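Local coordinates for glutathione S-transferase (Vibrio parahaemolyticus, PDB 7MIQ), which probably conjugates reduced glutathione to electrophilic compounds, as expected of a glutathione transferase of the Gtt2 class, at residues 95-100 and 153-158; 69-74 and 82-87; 45-48 and 53-56. All blocks are in the same frame, centred on the assembly; numbering follows the deposited sequence.

Contact 1: residues 95-100 and 153-158; sequences EMWHRV and EYIATD
Ile155 meets the indole of Trp97 twice, once with its side chain and once with its carbonyl. Its CG2 branch stands anti to the backbone N, while CG1 is anti to the carbonyl carbon, beside the backbone N (chi1 -64°). This turns CG2 toward the six-membered ring, where it lies 3.9 Å from Trp97 CE3. The carbonyl oxygen sits over the five-membered ring of the indole, 3.8 Å above the plane. No N-H of Trp97 serves this oxygen; Arg148 of helix 127-151 does, so this buried atom has a hydrogen-bond donor in Arg148 NE while it rests on the aromatic face.

Ala156 follows and brings the backbones to their nearest point, with its CA 5.3 Å from that of Trp97. Its CA comes obliquely to the indole, 3.8 Å from Trp97 CD1, and its methyl CB packs 3.9 Å from Trp97 CB. The contact is van der Waals throughout.

The loop 153-158 thus fits among helices of the all-helical domain. Helix 88-114 presents Trp97 on one flank, helix 127-151 packs Leu145 and Leu149 on Ile155, and helix 187-196 lays Trp192 against Tyr154 and Ile155. From helix 162-177, Val163 touches both Ile155 and Ala156, and Asp164 accepts the Ile155 backbone N-H, consistent with the conserved aspartate near the start of this helix in glutathione transferases.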
loop_
_atom_site.group_PDB
_atom_site.type_symbol
_atom_site.label_atom_id
_atom_site.label_comp_id
_atom_site.label_asym_id
_atom_site.label_seq_id
_atom_site.Cartn_x
_atom_site.Cartn_y
_atom_site.Cartn_z
ATOM N N GLU A 95 -5.257 -3.007 7.809
ATOM C CA GLU A 95 -4.373 -2.074 7.114
ATOM C C GLU A 95 -2.911 -2.426 7.351
ATOM O O GLU A 95 -2.111 -2.458 6.406
ATOM C CB GLU A 95 -4.655 -0.639 7.570
ATOM C CG GLU A 95 -3.947 0.429 6.741
ATOM C CD GLU A 95 -4.584 0.625 5.381
ATOM O OE1 GLU A 95 -5.825 0.752 5.322
ATOM O OE2 GLU A 95 -3.847 0.641 4.374
ATOM N N MET A 96 -2.551 -2.710 8.607
ATOM C CA MET A 96 -1.169 -3.058 8.930
ATOM C C MET A 96 -0.723 -4.313 8.191
ATOM O O MET A 96 0.297 -4.307 7.490
ATOM C CB MET A 96 -1.019 -3.247 10.441
ATOM C CG MET A 96 0.279 -3.923 10.844
ATOM S SD MET A 96 0.447 -4.127 12.631
ATOM C CE MET A 96 -0.967 -5.155 13.017
ATOM N N TRP A 97 -1.469 -5.411 8.343
ATOM C CA TRP A 97 -1.033 -6.670 7.747
ATOM C C TRP A 97 -1.173 -6.665 6.229
ATOM O O TRP A 97 -0.404 -7.347 5.540
ATOM C CB TRP A 97 -1.803 -7.839 8.356
ATOM C CG TRP A 97 -1.211 -8.278 9.661
ATOM C CD1 TRP A 97 -1.675 -7.998 10.912
ATOM C CD2 TRP A 97 -0.018 -9.052 9.836
ATOM N NE1 TRP A 97 -0.847 -8.560 11.859
ATOM C CE2 TRP A 97 0.175 -9.213 11.222
ATOM C CE3 TRP A 97 0.902 -9.627 8.953
ATOM C CZ2 TRP A 97 1.251 -9.930 11.747
ATOM C CZ3 TRP A 97 1.971 -10.340 9.477
ATOM C CH2 TRP A 97 2.135 -10.483 10.859
ATOM N N HIS A 98 -2.140 -5.920 5.684
ATOM C CA HIS A 98 -2.228 -5.816 4.231
ATOM C C HIS A 98 -0.958 -5.207 3.661
ATOM O O HIS A 98 -0.398 -5.720 2.689
ATOM C CB HIS A 98 -3.448 -4.990 3.808
ATOM C CG HIS A 98 -4.059 -5.446 2.519
ATOM N ND1 HIS A 98 -5.181 -4.858 1.974
ATOM C CD2 HIS A 98 -3.709 -6.443 1.672
ATOM C CE1 HIS A 98 -5.492 -5.469 0.843
ATOM N NE2 HIS A 98 -4.616 -6.438 0.638
ATOM N N ARG A 99 -0.467 -4.133 4.281
ATOM C CA ARG A 99 0.729 -3.465 3.780
ATOM C C ARG A 99 1.974 -4.320 3.978
ATOM O O ARG A 99 2.865 -4.335 3.119
ATOM C CB ARG A 99 0.875 -2.105 4.462
ATOM C CG ARG A 99 -0.186 -1.125 3.995
ATOM C CD ARG A 99 -0.196 0.190 4.751
ATOM N NE ARG A 99 -1.030 1.143 4.026
ATOM C CZ ARG A 99 -0.581 1.947 3.071
ATOM N NH1 ARG A 99 0.706 2.018 2.777
ATOM N NH2 ARG A 99 -1.447 2.691 2.388
ATOM N N VAL A 100 2.055 -5.040 5.098
ATOM C CA VAL A 100 3.188 -5.938 5.326
ATOM C C VAL A 100 3.217 -7.032 4.266
ATOM O O VAL A 100 4.253 -7.287 3.638
ATOM C CB VAL A 100 3.127 -6.525 6.748
ATOM C CG1 VAL A 100 4.117 -7.662 6.894
ATOM C CG2 VAL A 100 3.409 -5.440 7.781
ATOM N N GLU A 153 -5.732 -17.503 13.176
ATOM C CA GLU A 153 -6.329 -18.364 12.159
ATOM C C GLU A 153 -6.197 -17.750 10.770
ATOM O O GLU A 153 -6.000 -18.468 9.782
ATOM C CB GLU A 153 -7.793 -18.652 12.485
ATOM C CG GLU A 153 -8.386 -19.714 11.566
ATOM C CD GLU A 153 -9.780 -20.148 11.963
ATOM O OE1 GLU A 153 -10.308 -19.628 12.969
ATOM O OE2 GLU A 153 -10.348 -21.011 11.259
ATOM N N TYR A 154 -6.302 -16.430 10.673
ATOM C CA TYR A 154 -6.108 -15.716 9.422
ATOM C C TYR A 154 -5.003 -14.684 9.613
ATOM O O TYR A 154 -4.491 -14.490 10.718
ATOM C CB TYR A 154 -7.427 -15.088 8.953
ATOM C CG TYR A 154 -8.479 -16.143 8.661
ATOM C CD1 TYR A 154 -8.482 -16.828 7.455
ATOM C CD2 TYR A 154 -9.446 -16.478 9.605
ATOM C CE1 TYR A 154 -9.428 -17.803 7.183
ATOM C CE2 TYR A 154 -10.398 -17.454 9.343
ATOM C CZ TYR A 154 -10.381 -18.112 8.129
ATOM O OH TYR A 154 -11.319 -19.082 7.852
ATOM N N ILE A 155 -4.604 -14.027 8.522
ATOM C CA ILE A 155 -3.384 -13.223 8.571
ATOM C C ILE A 155 -3.580 -11.988 9.445
ATOM O O ILE A 155 -2.808 -11.742 10.380
ATOM C CB ILE A 155 -2.924 -12.841 7.154
ATOM C CG1 ILE A 155 -2.552 -14.100 6.362
ATOM C CG2 ILE A 155 -1.732 -11.905 7.233
ATOM C CD1 ILE A 155 -2.125 -13.815 4.930
ATOM N N ALA A 156 -4.605 -11.187 9.151
ATOM C CA ALA A 156 -4.740 -9.887 9.806
ATOM C C ALA A 156 -5.407 -10.000 11.171
ATOM O O ALA A 156 -5.025 -9.292 12.111
ATOM C CB ALA A 156 -5.535 -8.930 8.916
ATOM N N THR A 157 -6.426 -10.852 11.282
ATOM C CA THR A 157 -7.218 -11.015 12.498
ATOM C C THR A 157 -7.574 -12.493 12.633
ATOM O O THR A 157 -7.053 -13.348 11.909
ATOM C CB THR A 157 -8.490 -10.153 12.463
ATOM O OG1 THR A 157 -9.343 -10.616 11.413
ATOM C CG2 THR A 157 -8.168 -8.676 12.231
ATOM N N ASP A 158 -8.482 -12.798 13.560
ATOM C CA ASP A 158 -9.042 -14.141 13.656
ATOM C C ASP A 158 -10.167 -14.388 12.659
ATOM O O ASP A 158 -10.727 -15.489 12.645
ATOM C CB ASP A 158 -9.530 -14.412 15.080
ATOM C CG ASP A 158 -8.388 -14.669 16.043
ATOM O OD1 ASP A 158 -7.499 -15.480 15.699
ATOM O OD2 ASP A 158 -8.368 -14.049 17.125
#

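Contact 2: residues 69-74 and 82-87; sequences ICRYLD and ALFGAN
The linker between the thioredoxin-like and all-helical domains is fastened to helix 66-76 by Phe84, which meets Arg71, Cys70 and Asp74. A type I turn from Ala82 to Gly85 carries the phenylalanine to the helix.

Arg71 makes a cation-pi contact over one face of the ring: its CZ is 4.3 Å from the centroid of Phe84, 24° off the normal. The planes are tilted 36° apart, so the groups do not stack flat, and NH1 sits over the face toward the rim. Arg71 holds CG anti to the backbone N (chi1 -175°), and a bend at chi3 folds the head back over the phenyl. Its NE forms a salt bridge with Glu95 of the second subunit, at the dimer interface.

At the ring edge the carbonyl O of Cys70 lies in plane, 3.9 Å from Phe84 CE2, and Asp74 OD2 lies near the plane, 3.7 Å from Phe84 CD2. Asp74, whose OD1 is also hydrogen-bonded to Asn79, joins the turn through two waters, each donating to the carboxylate and accepting from a backbone N-H. One links OD1 to Leu83 N; the other lies 2.8 Å from Asp74 OD2 and 3.0 Å from Phe84 N.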
loop_
_atom_site.group_PDB
_atom_site.type_symbol
_atom_site.label_atom_id
_atom_site.label_comp_id
_atom_site.label_asym_id
_atom_site.label_seq_id
_atom_site.Cartn_x
_atom_site.Cartn_y
_atom_site.Cartn_z
ATOM N N ILE A 69 -10.532 -0.622 -5.892
ATOM C CA ILE A 69 -11.745 -1.175 -6.491
ATOM C C ILE A 69 -12.508 -2.007 -5.468
ATOM O O ILE A 69 -13.733 -1.895 -5.346
ATOM C CB ILE A 69 -11.390 -1.997 -7.745
ATOM C CG1 ILE A 69 -10.841 -1.081 -8.844
ATOM C CG2 ILE A 69 -12.601 -2.779 -8.241
ATOM C CD1 ILE A 69 -10.220 -1.831 -10.022
ATOM N N CYS A 70 -11.793 -2.840 -4.705
ATOM C CA CYS A 70 -12.448 -3.655 -3.684
ATOM C C CYS A 70 -13.095 -2.792 -2.608
ATOM O O CYS A 70 -14.183 -3.117 -2.116
ATOM C CB CYS A 70 -11.446 -4.621 -3.052
ATOM S SG CYS A 70 -10.852 -5.926 -4.163
ATOM N N ARG A 71 -12.439 -1.695 -2.215
ATOM C CA ARG A 71 -13.025 -0.830 -1.196
ATOM C C ARG A 71 -14.343 -0.232 -1.674
ATOM O O ARG A 71 -15.315 -0.162 -0.912
ATOM C CB ARG A 71 -12.043 0.274 -0.796
ATOM C CG ARG A 71 -12.559 1.141 0.355
ATOM C CD ARG A 71 -11.543 2.170 0.850
ATOM N NE ARG A 71 -10.306 1.559 1.323
ATOM C CZ ARG A 71 -10.172 0.925 2.481
ATOM N NH1 ARG A 71 -11.193 0.769 3.308
ATOM N NH2 ARG A 71 -8.984 0.429 2.814
ATOM N N TYR A 72 -14.404 0.193 -2.939
ATOM C CA TYR A 72 -15.660 0.715 -3.473
ATOM C C TYR A 72 -16.721 -0.377 -3.539
ATOM O O TYR A 72 -17.872 -0.168 -3.133
ATOM C CB TYR A 72 -15.442 1.331 -4.857
ATOM C CG TYR A 72 -16.670 2.051 -5.374
ATOM C CD1 TYR A 72 -17.672 1.364 -6.061
ATOM C CD2 TYR A 72 -16.842 3.411 -5.154
ATOM C CE1 TYR A 72 -18.807 2.018 -6.520
ATOM C CE2 TYR A 72 -17.969 4.073 -5.614
ATOM C CZ TYR A 72 -18.947 3.372 -6.292
ATOM O OH TYR A 72 -20.069 4.028 -6.742
ATOM N N LEU A 73 -16.352 -1.553 -4.057
ATOM C CA LEU A 73 -17.310 -2.647 -4.186
ATOM C C LEU A 73 -17.823 -3.114 -2.834
ATOM O O LEU A 73 -18.971 -3.562 -2.731
ATOM C CB LEU A 73 -16.674 -3.818 -4.931
ATOM C CG LEU A 73 -16.283 -3.572 -6.389
ATOM C CD1 LEU A 73 -15.456 -4.745 -6.920
ATOM C CD2 LEU A 73 -17.516 -3.339 -7.243
ATOM N N ASP A 74 -16.986 -3.037 -1.794
ATOM C CA ASP A 74 -17.429 -3.419 -0.455
ATOM C C ASP A 74 -18.617 -2.572 -0.012
ATOM O O ASP A 74 -19.555 -3.081 0.611
ATOM C CB ASP A 74 -16.269 -3.288 0.534
ATOM C CG ASP A 74 -16.581 -3.901 1.894
ATOM O OD1 ASP A 74 -17.176 -4.996 1.936
ATOM O OD2 ASP A 74 -16.209 -3.300 2.922
ATOM N N ALA A 82 -17.313 -8.154 6.590
ATOM C CA ALA A 82 -16.337 -7.195 7.127
ATOM C C ALA A 82 -14.914 -7.464 6.612
ATOM O O ALA A 82 -13.965 -7.605 7.383
ATOM C CB ALA A 82 -16.371 -7.195 8.654
ATOM N N LEU A 83 -14.769 -7.568 5.285
ATOM C CA LEU A 83 -13.472 -7.955 4.725
ATOM C C LEU A 83 -12.376 -6.930 5.005
ATOM O O LEU A 83 -11.190 -7.283 4.974
ATOM C CB LEU A 83 -13.590 -8.201 3.216
ATOM C CG LEU A 83 -14.387 -9.450 2.814
ATOM C CD1 LEU A 83 -14.335 -9.693 1.313
ATOM C CD2 LEU A 83 -13.904 -10.689 3.573
ATOM N N PHE A 84 -12.730 -5.676 5.271
ATOM C CA PHE A 84 -11.740 -4.682 5.662
ATOM C C PHE A 84 -11.646 -4.509 7.173
ATOM O O PHE A 84 -10.878 -3.661 7.639
ATOM C CB PHE A 84 -12.037 -3.335 4.991
ATOM C CG PHE A 84 -11.615 -3.272 3.547
ATOM C CD1 PHE A 84 -10.287 -3.060 3.209
ATOM C CD2 PHE A 84 -12.543 -3.429 2.527
ATOM C CE1 PHE A 84 -9.891 -3.003 1.882
ATOM C CE2 PHE A 84 -12.153 -3.374 1.196
ATOM C CZ PHE A 84 -10.825 -3.162 0.873
ATOM N N GLY A 85 -12.389 -5.298 7.946
ATOM C CA GLY A 85 -12.317 -5.220 9.394
ATOM C C GLY A 85 -13.647 -4.832 10.007
ATOM O O GLY A 85 -14.325 -3.937 9.496
ATOM N N ALA A 86 -14.024 -5.488 11.107
ATOM C CA ALA A 86 -15.356 -5.322 11.684
ATOM C C ALA A 86 -15.444 -4.214 12.725
ATOM O O ALA A 86 -16.554 -3.754 13.026
ATOM C CB ALA A 86 -15.820 -6.638 12.318
ATOM N N ASN A 87 -14.318 -3.783 13.288
ATOM C CA ASN A 87 -14.306 -2.730 14.297
ATOM C C ASN A 87 -13.017 -1.935 14.135
ATOM O O ASN A 87 -12.209 -2.207 13.245
ATOM C CB ASN A 87 -14.452 -3.318 15.704
ATOM C CG ASN A 87 -13.393 -4.365 16.014
ATOM O OD1 ASN A 87 -12.205 -4.154 15.782
ATOM N ND2 ASN A 87 -13.826 -5.507 16.537
HETATM O O HOH W 1 -15.452 -4.389 5.340
HETATM O O HOH W 2 -16.867 -6.985 3.391
#

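Contact 3: residues 45-48 and 53-56; sequences QKSV and PLLE
Leu54 wedges its two methyl groups against Lys46 and Ser47, just past the cis-proline Pro53. A cis-proline leading into this strand is a hallmark of the thioredoxin fold, and in glutathione transferases the backbone just before it usually pairs with glutathione.

The leucine holds CG anti to its backbone N (chi1 -176°), which sends the fork out from the sheet. CD1 is 3.7 Å from Lys46 O and 4.1 Å from Ser47 CB, while CD2 reaches 4.0 Å from Lys46 CB. Both methyls press against the lysine carbonyl oxygen, which accepts a hydrogen bond from Thr62 OG1. Ser47 offers Leu54 only its CB; its OG is bonded to Lys51 O.

Lys46 runs past the leucine and bends at chi3 (67°), bringing NZ within 3.3 Å of Glu56 OE2 in a salt bridge whose hydrogen bond is weak. Glu56 comes to meet it with a chain extended beyond CG, crossing the lysine at a slant, and its OE1 is bonded to Tyr4 OH.

Tyr4 therefore probably fixes the carboxylate more firmly than the lysine does. Beside the packing on Leu54, the long ion pair probably adds only a modest electrostatic link.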
loop_
_atom_site.group_PDB
_atom_site.type_symbol
_atom_site.label_atom_id
_atom_site.label_comp_id
_atom_site.label_asym_id
_atom_site.label_seq_id
_atom_site.Cartn_x
_atom_site.Cartn_y
_atom_site.Cartn_z
ATOM N N GLN A 45 -5.265 6.173 -20.386
ATOM C CA GLN A 45 -5.420 7.407 -19.618
ATOM C C GLN A 45 -6.632 7.366 -18.690
ATOM O O GLN A 45 -6.669 8.121 -17.712
ATOM C CB GLN A 45 -5.517 8.617 -20.552
ATOM C CG GLN A 45 -6.879 8.825 -21.195
ATOM C CD GLN A 45 -7.208 7.773 -22.238
ATOM O OE1 GLN A 45 -6.315 7.165 -22.833
ATOM N NE2 GLN A 45 -8.498 7.553 -22.466
ATOM N N LYS A 46 -7.613 6.501 -18.968
ATOM C CA LYS A 46 -8.711 6.273 -18.034
ATOM C C LYS A 46 -8.245 5.612 -16.743
ATOM O O LYS A 46 -8.999 5.604 -15.760
ATOM C CB LYS A 46 -9.796 5.412 -18.694
ATOM C CG LYS A 46 -10.348 5.987 -20.000
ATOM C CD LYS A 46 -11.276 5.002 -20.712
ATOM C CE LYS A 46 -12.556 4.765 -19.926
ATOM N NZ LYS A 46 -13.376 3.663 -20.507
ATOM N N SER A 47 -7.027 5.067 -16.725
ATOM C CA SER A 47 -6.448 4.408 -15.561
ATOM C C SER A 47 -5.262 5.229 -15.067
ATOM O O SER A 47 -4.253 5.354 -15.769
ATOM C CB SER A 47 -6.010 2.985 -15.909
ATOM O OG SER A 47 -5.465 2.317 -14.782
ATOM N N VAL A 48 -5.382 5.776 -13.856
ATOM C CA VAL A 48 -4.326 6.635 -13.319
ATOM C C VAL A 48 -3.000 5.889 -13.272
ATOM O O VAL A 48 -1.944 6.460 -13.571
ATOM C CB VAL A 48 -4.726 7.171 -11.933
ATOM C CG1 VAL A 48 -3.512 7.746 -11.215
ATOM C CG2 VAL A 48 -5.823 8.210 -12.081
ATOM N N PRO A 53 -6.789 -4.150 -13.105
ATOM C CA PRO A 53 -8.218 -3.921 -13.356
ATOM C C PRO A 53 -8.633 -2.454 -13.284
ATOM O O PRO A 53 -7.959 -1.637 -12.653
ATOM C CB PRO A 53 -8.898 -4.716 -12.240
ATOM C CG PRO A 53 -7.913 -4.678 -11.125
ATOM C CD PRO A 53 -6.558 -4.759 -11.782
ATOM N N LEU A 54 -9.750 -2.138 -13.933
ATOM C CA LEU A 54 -10.289 -0.783 -13.954
ATOM C C LEU A 54 -11.795 -0.872 -13.776
ATOM O O LEU A 54 -12.470 -1.554 -14.551
ATOM C CB LEU A 54 -9.941 -0.066 -15.264
ATOM C CG LEU A 54 -10.371 1.400 -15.388
ATOM C CD1 LEU A 54 -9.706 2.252 -14.312
ATOM C CD2 LEU A 54 -10.049 1.939 -16.780
ATOM N N LEU A 55 -12.315 -0.195 -12.756
ATOM C CA LEU A 55 -13.747 -0.163 -12.486
ATOM C C LEU A 55 -14.334 1.131 -13.031
ATOM O O LEU A 55 -13.798 2.214 -12.778
ATOM C CB LEU A 55 -14.026 -0.269 -10.988
ATOM C CG LEU A 55 -15.509 -0.263 -10.615
ATOM C CD1 LEU A 55 -16.169 -1.562 -11.067
ATOM C CD2 LEU A 55 -15.682 -0.050 -9.123
ATOM N N GLU A 56 -15.432 1.019 -13.776
ATOM C CA GLU A 56 -16.105 2.176 -14.356
ATOM C C GLU A 56 -17.507 2.262 -13.772
ATOM O O GLU A 56 -18.304 1.332 -13.930
ATOM C CB GLU A 56 -16.152 2.078 -15.883
ATOM C CG GLU A 56 -16.646 3.342 -16.572
ATOM C CD GLU A 56 -16.690 3.201 -18.084
ATOM O OE1 GLU A 56 -17.236 2.190 -18.576
ATOM O OE2 GLU A 56 -16.173 4.100 -18.778
#

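In the fold
Contact 1 is buried inside the all-helical domain and rests on apolar and carbonyl packing. Contacts 2 and 3 are only partly buried, and each adds charge: a cation-pi pair with bridging waters in contact 2, a salt bridge with a weak hydrogen bond beside a leucine in contact 3. Contact 2 touches both others within the chain: helix 66-76 packs on segment 53-56 through Ile69 and Tyr72, and Arg71 comes near Glu95 of contact 1. Contacts 1 and 3 stay about 12 Å apart at their nearest atoms in one chain; the second subunit joins them, with Trp97 packing on its Val48, next to the intersubunit bridge of Arg71.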